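Local coordinates for protein multicopper oxidase type 1 (Nitrosomonas europaea, PDB 3G5W) that probably works as a laccase-like copper oxidoreductase, holding a mononuclear copper in each subunit and further copper clusters between the subunits of a trimer, at residues M249-D252 with H257-N260; H198-H203 with G266-T271; F5-E10 with P32-H37; H61-R66 with G119-E124; S148-K153 with G157-D162. All blocks are in the same frame, centred on the assembly; numbering follows the deposited sequence.

Interaction 1: M249-D252 with H257-N260. With C2O (Cu-O-Cu linkage), chain P.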
# COMPACT_ATOMS: atom_id res chain seq x y z
N MET A 249 0.60 22.62 -4.75
CA MET A 249 0.23 21.75 -3.64
C MET A 249 1.14 20.54 -3.56
O MET A 249 1.55 19.98 -4.59
CB MET A 249 -1.21 21.25 -3.78
CG MET A 249 -2.27 22.32 -3.79
SD MET A 249 -2.27 23.47 -2.39
CE MET A 249 -2.35 22.35 -1.00
N ILE A 250 1.48 20.15 -2.34
CA ILE A 250 1.96 18.81 -2.05
C ILE A 250 1.10 18.27 -0.91
O ILE A 250 0.90 18.95 0.10
CB ILE A 250 3.48 18.76 -1.74
CG1 ILE A 250 3.84 17.51 -0.92
CG2 ILE A 250 3.95 20.03 -1.03
CD1 ILE A 250 5.32 17.22 -0.91
N HIS A 251 0.54 17.08 -1.11
CA HIS A 251 -0.43 16.53 -0.16
C HIS A 251 -0.57 15.02 -0.29
O HIS A 251 -0.23 14.43 -1.32
CB HIS A 251 -1.80 17.19 -0.35
CG HIS A 251 -2.45 16.89 -1.66
ND1 HIS A 251 -3.39 15.89 -1.81
CD2 HIS A 251 -2.29 17.44 -2.89
CE1 HIS A 251 -3.79 15.84 -3.07
NE2 HIS A 251 -3.13 16.77 -3.75
N ASP A 252 -1.08 14.40 0.77
CA ASP A 252 -1.46 13.01 0.74
C ASP A 252 -2.68 12.90 -0.17
O ASP A 252 -3.65 13.66 -0.02
CB ASP A 252 -1.80 12.53 2.15
CG ASP A 252 -1.84 11.02 2.27
OD1 ASP A 252 -2.05 10.32 1.25
OD2 ASP A 252 -1.66 10.53 3.40
N HIS A 257 -7.02 11.61 4.61
CA HIS A 257 -5.86 12.16 5.32
C HIS A 257 -5.71 13.68 5.15
O HIS A 257 -4.71 14.26 5.58
CB HIS A 257 -4.55 11.48 4.87
CG HIS A 257 -4.46 10.02 5.23
ND1 HIS A 257 -3.43 9.21 4.80
CD2 HIS A 257 -5.28 9.23 5.97
CE1 HIS A 257 -3.61 7.99 5.28
NE2 HIS A 257 -4.72 7.98 5.99
N THR A 258 -6.68 14.31 4.49
CA THR A 258 -6.68 15.76 4.31
C THR A 258 -7.81 16.44 5.10
O THR A 258 -8.30 17.52 4.74
CB THR A 258 -6.77 16.17 2.82
OG1 THR A 258 -7.99 15.65 2.26
CG2 THR A 258 -5.58 15.63 2.03
N THR A 259 -8.22 15.78 6.18
CA THR A 259 -9.24 16.33 7.06
C THR A 259 -8.68 16.54 8.47
O THR A 259 -7.81 15.77 8.92
CB THR A 259 -10.51 15.44 7.12
OG1 THR A 259 -10.14 14.10 7.44
CG2 THR A 259 -11.24 15.45 5.78
N ASN A 260 -9.15 17.60 9.14
CA ASN A 260 -8.91 17.85 10.56
C ASN A 260 -10.19 17.52 11.31
O ASN A 260 -11.16 18.26 11.24
CB ASN A 260 -8.54 19.32 10.80
CG ASN A 260 -7.19 19.70 10.23
OD1 ASN A 260 -6.31 18.85 10.06
ND2 ASN A 260 -7.02 20.99 9.93
CU2 C2O P . -3.65 17.82 -5.41
CU3 C2O P . -5.17 13.94 -8.21
O1 C2O P . -4.55 16.00 -6.61
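The imidazole of H257 lies across the end of D252, its ring turned 69° out of the plane of the carboxylate. ND1 of H257 gives its N-H to OD2 of D252 at 2.6 Å, with the oxygen almost exactly in the ring plane and an angle of 159° at the hydrogen. From the acid's side the donor stands well above the carboxylate plane. CB of H257 is 3.4 Å from OD2 of D252. The torsion of D252 swings CG opposite the backbone N (chi1 -164°), which carries the carboxylate out beyond the strand end toward the loop. The group is gripped from several directions: H200 ND1 also binds OD2, while OD1 takes the backbone N-H groups of A201 and V254. The far nitrogen of H257, NE2, is hydrogen-bonded to ND1 of H198, which is likely to restrain the ring. One residue back, H251 binds the copper CU2 through NE2 at 2.0 Å. Its other nitrogen, ND1, donates to the backbone O of D252 at 2.9 Å; this bond arrives from above the carbonyl plane and, together with the copper bond, limits rotation of the ring. The same oxygen of D252 is touched by CG2 of T258, 3.4 Å away, while OG1 of T258 is held by the backbone of D255. H205 of the same chain and H105 of the second subunit complete the protein ligation of CU2. The histidine ligand thus belongs to a copper cluster assembled between subunits, as in two-domain multicopper oxidases.

Interaction 2: H198-H203 with G266-T271. With C1O (Cu-O linkage), chain H; C2O (Cu-O-Cu linkage), chain P.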
# COMPACT_ATOMS: atom_id res chain seq x y z
N HIS A 198 -0.59 4.27 8.85
CA HIS A 198 -1.25 4.19 7.55
C HIS A 198 -0.25 4.34 6.41
O HIS A 198 0.83 4.93 6.57
CB HIS A 198 -2.29 5.30 7.40
CG HIS A 198 -3.49 5.15 8.28
ND1 HIS A 198 -4.65 5.87 8.09
CD2 HIS A 198 -3.72 4.36 9.36
CE1 HIS A 198 -5.54 5.54 9.01
NE2 HIS A 198 -5.00 4.62 9.79
N VAL A 199 -0.63 3.81 5.25
CA VAL A 199 0.03 4.12 3.99
C VAL A 199 -0.35 5.56 3.59
O VAL A 199 -1.49 5.99 3.79
CB VAL A 199 -0.41 3.12 2.88
CG1 VAL A 199 0.35 3.37 1.61
CG2 VAL A 199 -0.19 1.68 3.34
N HIS A 200 0.62 6.31 3.06
CA HIS A 200 0.37 7.65 2.57
C HIS A 200 0.74 7.68 1.09
O HIS A 200 1.64 6.96 0.68
CB HIS A 200 1.20 8.68 3.34
CG HIS A 200 0.99 8.61 4.82
ND1 HIS A 200 -0.09 9.20 5.45
CD2 HIS A 200 1.70 8.00 5.80
CE1 HIS A 200 -0.04 8.95 6.75
NE2 HIS A 200 1.04 8.22 6.98
N ALA A 201 0.03 8.50 0.32
CA ALA A 201 0.28 8.66 -1.12
C ALA A 201 0.65 10.12 -1.42
O ALA A 201 -0.24 10.94 -1.68
CB ALA A 201 -0.94 8.24 -1.90
N ILE A 202 1.94 10.44 -1.37
CA ILE A 202 2.37 11.83 -1.42
C ILE A 202 2.46 12.31 -2.86
O ILE A 202 3.30 11.85 -3.64
CB ILE A 202 3.70 12.10 -0.66
CG1 ILE A 202 3.61 11.66 0.81
CG2 ILE A 202 4.10 13.58 -0.76
CD1 ILE A 202 2.47 12.31 1.60
N HIS A 203 1.58 13.26 -3.19
CA HIS A 203 1.46 13.79 -4.53
C HIS A 203 1.93 15.25 -4.59
O HIS A 203 1.53 16.07 -3.77
CB HIS A 203 0.01 13.64 -5.00
CG HIS A 203 -0.27 14.31 -6.30
ND1 HIS A 203 0.44 14.03 -7.45
CD2 HIS A 203 -1.15 15.29 -6.63
CE1 HIS A 203 0.00 14.79 -8.43
NE2 HIS A 203 -0.96 15.56 -7.96
N GLY A 266 -7.43 20.05 5.56
CA GLY A 266 -6.47 19.92 6.65
C GLY A 266 -5.51 18.77 6.43
O GLY A 266 -5.21 18.42 5.28
N GLY A 267 -5.02 18.19 7.52
CA GLY A 267 -4.17 17.00 7.47
C GLY A 267 -2.84 17.20 6.78
O GLY A 267 -2.18 18.23 6.95
N ILE A 268 -2.44 16.18 6.02
CA ILE A 268 -1.11 16.11 5.39
C ILE A 268 -1.11 16.90 4.08
O ILE A 268 -1.46 16.39 3.01
CB ILE A 268 -0.63 14.63 5.24
CG1 ILE A 268 -0.42 14.01 6.63
CG2 ILE A 268 0.68 14.55 4.44
CD1 ILE A 268 -0.29 12.48 6.66
N MET A 269 -0.70 18.15 4.18
CA MET A 269 -0.81 19.10 3.09
C MET A 269 0.09 20.31 3.34
O MET A 269 0.15 20.84 4.46
CB MET A 269 -2.28 19.52 2.96
CG MET A 269 -2.60 20.59 1.96
SD MET A 269 -4.25 20.38 1.24
CE MET A 269 -5.33 20.42 2.67
N THR A 270 0.82 20.73 2.30
CA THR A 270 1.48 22.04 2.30
C THR A 270 1.56 22.57 0.86
O THR A 270 0.94 22.01 -0.05
CB THR A 270 2.86 22.04 3.04
OG1 THR A 270 3.32 23.39 3.20
CG2 THR A 270 3.93 21.24 2.30
N THR A 271 2.29 23.67 0.66
CA THR A 271 2.53 24.19 -0.68
C THR A 271 4.01 24.40 -0.94
O THR A 271 4.81 24.53 -0.00
CB THR A 271 1.79 25.53 -0.94
OG1 THR A 271 2.34 26.55 -0.10
CG2 THR A 271 0.30 25.39 -0.66
CU4 C1O H . -2.23 16.59 -9.00
O3 C1O H . -0.41 17.11 -11.09
CU2 C2O P . -3.65 17.82 -5.41
CU3 C2O P . -5.17 13.94 -8.21
O1 C2O P . -4.55 16.00 -6.61
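I268 stands at about a right angle to both H200 and I202, and its two branches divide the work between them. The CG1 branch, opposite the carbonyl carbon (chi1 -65°), runs out to H200, where CD1 of I268 sits 3.5 Å from ND1 and is equally near CE1 of the same ring. The methyl comes to the imidazole on a slant. The shorter branch turns to I202, two residues along the strand, with CG2 of I268 meeting CD1 of I202 at 4.0 Å. ND1 of H200 has D252 as its polar partner, and one face of the ring is partly covered by the backbone C of H198. L143 of strand 137-146 touches H200, I202 and I268 alike, bringing the opposing sheet down on this group. H203 points elsewhere: its NE2 binds, at 1.9 Å, the copper CU4 of the Cu-O group at the interface with the second subunit. Its ND1 is tied to the backbone O of D226, and the ring stacks on H61 of the second subunit, whose H59 shares CU4. One strand thus packs side chains into the interior of a cupredoxin beta-sandwich and offers a copper ligand to the cluster at the subunit interface.

Interaction 3: F5-E10 with P32-H37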
# COMPACT_ATOMS: atom_id res chain seq x y z
N PHE A 5 25.87 12.27 22.28
CA PHE A 5 24.67 13.07 22.48
C PHE A 5 23.90 12.61 23.71
O PHE A 5 24.04 11.46 24.14
CB PHE A 5 23.76 12.98 21.25
CG PHE A 5 24.47 13.16 19.92
CD1 PHE A 5 25.14 14.34 19.63
CD2 PHE A 5 24.42 12.16 18.95
CE1 PHE A 5 25.77 14.52 18.39
CE2 PHE A 5 25.04 12.32 17.72
CZ PHE A 5 25.72 13.50 17.44
N ASP A 6 23.08 13.50 24.25
CA ASP A 6 22.19 13.20 25.37
C ASP A 6 20.74 13.42 24.95
O ASP A 6 20.41 14.42 24.31
CB ASP A 6 22.50 14.08 26.59
CG ASP A 6 23.83 13.74 27.26
OD1 ASP A 6 24.35 12.62 27.10
OD2 ASP A 6 24.36 14.63 27.97
N LEU A 7 19.87 12.48 25.33
CA LEU A 7 18.43 12.66 25.18
C LEU A 7 17.70 12.40 26.49
O LEU A 7 18.01 11.45 27.20
CB LEU A 7 17.86 11.73 24.10
CG LEU A 7 18.13 12.03 22.63
CD1 LEU A 7 17.59 10.91 21.77
CD2 LEU A 7 17.52 13.36 22.21
N SER A 8 16.72 13.23 26.79
CA SER A 8 15.77 12.95 27.86
C SER A 8 14.44 12.56 27.21
O SER A 8 14.17 12.94 26.07
CB SER A 8 15.58 14.17 28.75
OG SER A 8 15.00 15.23 28.02
N ILE A 9 13.63 11.79 27.93
CA ILE A 9 12.27 11.50 27.48
C ILE A 9 11.35 12.19 28.48
O ILE A 9 11.39 11.90 29.67
CB ILE A 9 11.97 9.97 27.46
CG1 ILE A 9 13.15 9.19 26.84
CG2 ILE A 9 10.65 9.70 26.74
CD1 ILE A 9 13.02 7.68 26.93
N GLU A 10 10.52 13.12 28.00
CA GLU A 10 9.70 13.95 28.88
C GLU A 10 8.22 13.93 28.50
O GLU A 10 7.88 13.93 27.32
CB GLU A 10 10.20 15.41 28.85
CG GLU A 10 11.66 15.59 29.26
CD GLU A 10 12.21 16.97 28.91
OE1 GLU A 10 13.45 17.11 28.87
OE2 GLU A 10 11.43 17.92 28.66
N PRO A 32 8.71 16.49 16.09
CA PRO A 32 9.65 15.36 16.07
C PRO A 32 10.83 15.56 17.01
O PRO A 32 11.12 16.70 17.40
CB PRO A 32 10.15 15.32 14.62
CG PRO A 32 9.77 16.62 14.02
CD PRO A 32 8.54 17.07 14.74
N ALA A 33 11.48 14.46 17.37
CA ALA A 33 12.65 14.48 18.22
C ALA A 33 13.81 15.20 17.52
O ALA A 33 13.72 15.50 16.32
CB ALA A 33 13.05 13.06 18.58
N PRO A 34 14.89 15.52 18.27
CA PRO A 34 16.06 16.20 17.70
C PRO A 34 16.65 15.52 16.46
O PRO A 34 16.74 14.29 16.38
CB PRO A 34 17.06 16.18 18.86
CG PRO A 34 16.17 16.22 20.09
CD PRO A 34 15.04 15.30 19.72
N LEU A 35 17.03 16.34 15.48
CA LEU A 35 17.73 15.86 14.31
C LEU A 35 19.10 15.37 14.71
O LEU A 35 19.88 16.10 15.34
CB LEU A 35 17.86 16.97 13.26
CG LEU A 35 18.86 16.73 12.12
CD1 LEU A 35 18.35 15.61 11.18
CD2 LEU A 35 19.11 18.03 11.36
N ILE A 36 19.40 14.12 14.37
CA ILE A 36 20.75 13.59 14.49
C ILE A 36 21.34 13.52 13.09
O ILE A 36 20.85 12.78 12.23
CB ILE A 36 20.80 12.20 15.20
CG1 ILE A 36 20.20 12.30 16.62
CG2 ILE A 36 22.24 11.71 15.27
CD1 ILE A 36 20.13 10.96 17.35
N HIS A 37 22.38 14.32 12.87
CA HIS A 37 22.97 14.48 11.56
C HIS A 37 24.47 14.22 11.66
O HIS A 37 25.23 15.02 12.22
CB HIS A 37 22.66 15.89 11.05
CG HIS A 37 23.03 16.12 9.62
ND1 HIS A 37 23.17 15.09 8.71
CD2 HIS A 37 23.27 17.26 8.94
CE1 HIS A 37 23.48 15.60 7.53
NE2 HIS A 37 23.55 16.91 7.64
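The phenyl ring of F5 is the flat group here, and I36 reaches it obliquely, its CG2 methyl coming to within 3.8 Å of CE2 of F5. This pair, with L7 and P34 beside it, belongs to the interior of a cupredoxin-type beta-sandwich: strand 2-15 is part of one sheet, strand 35-39, with P34 just before it, of the other, and their side chains meet between them. L7 lies against the puckered ring of the proline, its CD2 at 3.8 Å from CG of P34 and only slightly farther, 4.0 Å, from CD. The backbones stay well apart, with the CA atoms of F5 and I36 separated by 8.9 Å, and no hydrogen bond passes across, so apolar contact alone joins the two segments. The approach differs between the pairs. F5 and I36 cross at a slant, whereas L7 and P34 run past one another in opposite directions, the CD2 methyl meeting the CG-CD edge of the proline. I36 has CG2 opposite its backbone N (chi1 -59° for the other branch), and this puts the methyl on the side of the phenyl ring. Further residues fill in around the four: M307 of strand 306-308 touches F5, L7 and P34, and Y102 packs on L7 and I36 while its hydroxyl bonds to the backbone O of P34. The mononuclear copper is about 12 Å from the side chain of L7. On strand 2-15 itself, OG of S8 donates to OE1 of E10 at 2.6 Å, reaching that oxygen on its anti side, 30° out of the carboxylate plane.

Interaction 4: H61-R66 with G119-E124. With C1O (Cu-O linkage), chain L; C2O (Cu-O-Cu linkage), chain K.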
# COMPACT_ATOMS: atom_id res chain seq x y z
N HIS A 61 16.28 2.82 13.51
CA HIS A 61 15.71 2.17 12.32
C HIS A 61 16.55 2.45 11.08
O HIS A 61 16.58 3.59 10.60
CB HIS A 61 14.27 2.64 12.08
CG HIS A 61 13.56 1.88 11.00
ND1 HIS A 61 12.29 1.36 11.16
CD2 HIS A 61 13.95 1.53 9.75
CE1 HIS A 61 11.93 0.74 10.06
NE2 HIS A 61 12.91 0.83 9.18
N GLY A 62 17.18 1.41 10.56
CA GLY A 62 18.07 1.53 9.41
C GLY A 62 19.53 1.34 9.78
O GLY A 62 20.37 1.14 8.90
N MET A 63 19.84 1.43 11.07
CA MET A 63 21.18 1.15 11.54
C MET A 63 21.37 -0.36 11.60
O MET A 63 20.61 -1.06 12.27
CB MET A 63 21.45 1.79 12.91
CG MET A 63 21.57 3.32 12.93
SD MET A 63 22.91 3.97 11.91
CE MET A 63 22.04 4.33 10.38
N LEU A 64 22.39 -0.85 10.88
CA LEU A 64 22.70 -2.27 10.79
C LEU A 64 23.15 -2.88 12.12
O LEU A 64 23.00 -4.08 12.32
CB LEU A 64 23.79 -2.50 9.73
CG LEU A 64 23.47 -3.12 8.36
CD1 LEU A 64 21.98 -3.13 8.00
CD2 LEU A 64 24.30 -2.46 7.26
N GLN A 65 23.71 -2.05 13.00
CA GLN A 65 24.20 -2.50 14.31
C GLN A 65 25.17 -3.69 14.18
O GLN A 65 25.01 -4.72 14.83
CB GLN A 65 23.04 -2.84 15.26
CG GLN A 65 22.02 -1.72 15.49
CD GLN A 65 22.49 -0.64 16.46
OE1 GLN A 65 21.79 0.35 16.69
NE2 GLN A 65 23.67 -0.82 17.03
N ARG A 66 26.18 -3.54 13.32
CA ARG A 66 27.14 -4.62 13.07
C ARG A 66 27.99 -4.87 14.31
O ARG A 66 28.77 -4.01 14.73
CB ARG A 66 27.99 -4.33 11.83
CG ARG A 66 27.16 -4.15 10.56
CD ARG A 66 28.03 -3.97 9.33
NE ARG A 66 28.41 -5.26 8.75
CZ ARG A 66 27.69 -5.92 7.84
NH1 ARG A 66 26.56 -5.41 7.36
NH2 ARG A 66 28.13 -7.09 7.39
N GLY A 119 12.08 10.64 15.60
CA GLY A 119 12.84 11.74 15.03
C GLY A 119 13.71 11.22 13.91
O GLY A 119 13.80 10.00 13.72
N PRO A 120 14.34 12.13 13.16
CA PRO A 120 15.15 11.73 12.00
C PRO A 120 16.63 11.49 12.30
O PRO A 120 17.24 12.20 13.10
CB PRO A 120 14.97 12.91 11.05
CG PRO A 120 14.81 14.11 11.96
CD PRO A 120 14.28 13.60 13.30
N LEU A 121 17.20 10.48 11.64
CA LEU A 121 18.62 10.20 11.75
C LEU A 121 19.19 10.27 10.35
O LEU A 121 19.00 9.35 9.54
CB LEU A 121 18.84 8.83 12.40
CG LEU A 121 20.21 8.15 12.39
CD1 LEU A 121 21.26 9.02 13.06
CD2 LEU A 121 20.11 6.79 13.08
N ILE A 122 19.86 11.37 10.04
CA ILE A 122 20.39 11.57 8.69
C ILE A 122 21.88 11.25 8.65
O ILE A 122 22.69 11.93 9.29
CB ILE A 122 20.12 12.99 8.13
CG1 ILE A 122 18.63 13.35 8.19
CG2 ILE A 122 20.67 13.13 6.70
CD1 ILE A 122 17.67 12.34 7.56
N VAL A 123 22.22 10.20 7.93
CA VAL A 123 23.60 9.76 7.81
C VAL A 123 24.12 10.15 6.43
O VAL A 123 23.67 9.60 5.41
CB VAL A 123 23.75 8.23 8.03
CG1 VAL A 123 25.21 7.82 8.02
CG2 VAL A 123 23.09 7.81 9.34
N GLU A 124 25.04 11.10 6.40
CA GLU A 124 25.63 11.59 5.16
C GLU A 124 26.60 10.56 4.61
O GLU A 124 27.41 10.02 5.37
CB GLU A 124 26.39 12.90 5.41
CG GLU A 124 25.51 14.09 5.73
CD GLU A 124 24.72 14.60 4.53
OE1 GLU A 124 25.25 14.53 3.39
OE2 GLU A 124 23.58 15.07 4.71
CU4 C1O L . 14.18 -1.35 12.60
O3 C1O L . 16.64 -1.45 11.50
CU2 C2O K . 11.37 -3.17 14.89
CU3 C2O K . 11.11 1.38 12.77
O1 C2O K . 11.08 -1.34 14.20
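M63 folds its side chain down onto L121 and V123, and this is where the contact is tight. Its CG lies 3.8 Å from CD2 of L121, and its methyl CE meets CG2 of V123 at the same distance, 3.8 Å. Because the chain bends at chi2 (-61°) and again at chi3, CE also swings back to 4.1 Å from CD2 of L121, so that CG, SD and CE of M63 all lie near this one methyl. With an alanine at M63, the CG and CE contacts go, and a gap would probably open beside L121 and V123. The flanks are different in character. On one side the loop turns to the copper groups at the interface with the third subunit: ND1 of H61 binds CU3 of the Cu-O-Cu group at 2.0 Å, CU4 of the Cu-O group there lies above one face of the ring, and the backbone N of G62 donates almost straight to O3 of that Cu-O group, 3.1 Å away. Toward solvent the packing gives way, and R66 stretches out to a salt bridge with D243 of the third subunit. The contact thus packs the loop carrying the copper ligand H61 against a strand of the first cupredoxin domain. Strand 118-124 lies between strands 98-103 and 35-39 in its sheet. L121 packs on I36 of the latter, P120 and I122 touch strand 137-146, and F92 of strand 87-93 adds its cover to M63.

Interaction 5: S148-K153 with G157-D162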
# COMPACT_ATOMS: atom_id res chain seq x y z
N SER A 148 -7.50 10.95 18.21
CA SER A 148 -7.73 12.01 19.20
C SER A 148 -8.44 11.57 20.48
O SER A 148 -8.32 12.24 21.52
CB SER A 148 -8.45 13.21 18.57
OG SER A 148 -9.82 12.92 18.34
N SER A 149 -9.17 10.46 20.43
CA SER A 149 -9.84 9.92 21.62
C SER A 149 -8.86 9.56 22.73
O SER A 149 -9.24 9.48 23.90
CB SER A 149 -10.73 8.73 21.27
OG SER A 149 -9.94 7.59 20.98
N TRP A 150 -7.59 9.35 22.37
CA TRP A 150 -6.55 9.02 23.36
C TRP A 150 -5.60 10.18 23.65
O TRP A 150 -4.61 10.01 24.37
CB TRP A 150 -5.75 7.78 22.94
CG TRP A 150 -6.60 6.56 22.68
CD1 TRP A 150 -6.83 5.97 21.47
CD2 TRP A 150 -7.34 5.80 23.65
NE1 TRP A 150 -7.65 4.88 21.62
CE2 TRP A 150 -7.99 4.76 22.95
CE3 TRP A 150 -7.51 5.90 25.04
CZ2 TRP A 150 -8.80 3.81 23.59
CZ3 TRP A 150 -8.32 4.96 25.68
CH2 TRP A 150 -8.96 3.93 24.95
N ALA A 151 -5.91 11.36 23.11
CA ALA A 151 -5.02 12.52 23.19
C ALA A 151 -4.48 12.74 24.60
O ALA A 151 -3.28 12.90 24.79
CB ALA A 151 -5.73 13.78 22.68
N ASN A 152 -5.38 12.73 25.57
CA ASN A 152 -4.99 13.00 26.94
C ASN A 152 -5.10 11.80 27.87
O ASN A 152 -5.39 11.93 29.06
CB ASN A 152 -5.73 14.24 27.45
CG ASN A 152 -5.22 15.51 26.81
OD1 ASN A 152 -4.03 15.83 26.89
ND2 ASN A 152 -6.11 16.24 26.15
N LYS A 153 -4.83 10.63 27.31
CA LYS A 153 -4.86 9.38 28.06
C LYS A 153 -3.56 8.58 27.89
O LYS A 153 -3.58 7.49 27.29
CB LYS A 153 -6.10 8.56 27.66
CG LYS A 153 -7.42 9.15 28.17
CD LYS A 153 -8.62 8.33 27.73
CE LYS A 153 -9.92 8.92 28.28
NZ LYS A 153 -9.99 8.82 29.77
N GLY A 157 -4.39 3.43 24.39
CA GLY A 157 -4.59 3.69 22.96
C GLY A 157 -3.91 2.71 22.02
O GLY A 157 -3.06 1.92 22.42
N GLY A 158 -4.29 2.78 20.74
CA GLY A 158 -3.70 1.94 19.71
C GLY A 158 -4.29 0.55 19.70
O GLY A 158 -3.57 -0.45 19.62
N ILE A 159 -5.62 0.48 19.79
CA ILE A 159 -6.34 -0.79 19.91
C ILE A 159 -7.50 -0.87 18.91
O ILE A 159 -7.94 0.16 18.39
CB ILE A 159 -6.88 -0.99 21.37
CG1 ILE A 159 -7.82 0.15 21.76
CG2 ILE A 159 -5.71 -1.13 22.35
CD1 ILE A 159 -8.87 -0.23 22.82
N PRO A 160 -8.00 -2.09 18.62
CA PRO A 160 -9.14 -2.25 17.72
C PRO A 160 -10.33 -1.37 18.10
O PRO A 160 -10.68 -1.29 19.28
CB PRO A 160 -9.50 -3.73 17.86
CG PRO A 160 -8.22 -4.37 18.16
CD PRO A 160 -7.53 -3.41 19.10
N GLY A 161 -10.91 -0.71 17.10
CA GLY A 161 -12.01 0.22 17.29
C GLY A 161 -11.59 1.68 17.24
O GLY A 161 -12.44 2.57 17.16
N ASP A 162 -10.28 1.93 17.29
CA ASP A 162 -9.76 3.29 17.23
C ASP A 162 -10.20 4.00 15.96
O ASP A 162 -10.29 3.39 14.88
CB ASP A 162 -8.23 3.29 17.31
CG ASP A 162 -7.71 3.25 18.73
OD1 ASP A 162 -8.53 3.27 19.68
OD2 ASP A 162 -6.48 3.21 18.90
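D162 receives the indole N-H of W150 in an almost perfectly straight bond, NE1 to OD1 at 2.7 Å with 178° at the hydrogen. The oxygen lies in the indole plane, but the carboxylate is turned well out of it, the two planes standing 56° apart, so NE1 comes to OD1 from above the carboxylate. The other oxygen, OD2, is held from its own loop: the backbone N of I159 donates at 3.0 Å, and that of G158 adds a weak bond. The type II turn from I159 to D162 is closed by the backbone N of D162 to O of I159, and the OD2 bonds add to it. The indole is covered on both sides. CA of G157 rests over the five-membered ring, 3.3 Å from its centroid and practically on the normal, a CH-pi contact; a CB on G157 would run into CG of W150. S149 OG lies over the opposite face near the rim, 3.5 Å above the plane. At the six-membered end, CZ2 of W150 reaches CD1 of I159 at 4.1 Å. A leucine here has no N-H to give, and D162 would probably be left without its straight donor and freer to turn, with G157 losing its flat seat. M114 of helix 108-114 touches both W150 and D162, and R115 bonds to the backbone O of W150, tying the loop to the first domain. With N-H groups pointing at both of its oxygens, D162 probably stays ionised, its negative charge stabilised by donors of a side chain and of its own turn.

How the interactions relate
Interactions 1 and 2 are the closest pair, their centres 4 Å apart. Strand 247-252 lies between 200-204 and 269-274 in one sheet, and both contacts reach the same Cu-O-Cu group shared with the second subunit. Interactions 3 and 4, centred 14 Å apart, share a sheet in the other domain, where I36 pairs with P120 and I122. Interaction 4 serves the equivalent cluster toward the third subunit; each chain thus supplies ligands from its two domains to two different clusters. The centres of interactions 1 and 4 are 28 Å apart. Interaction 5 touches none of the others; its nearest atoms come within about 7 Å of interaction 2, and G157 lies about 13 Å from the mononuclear copper.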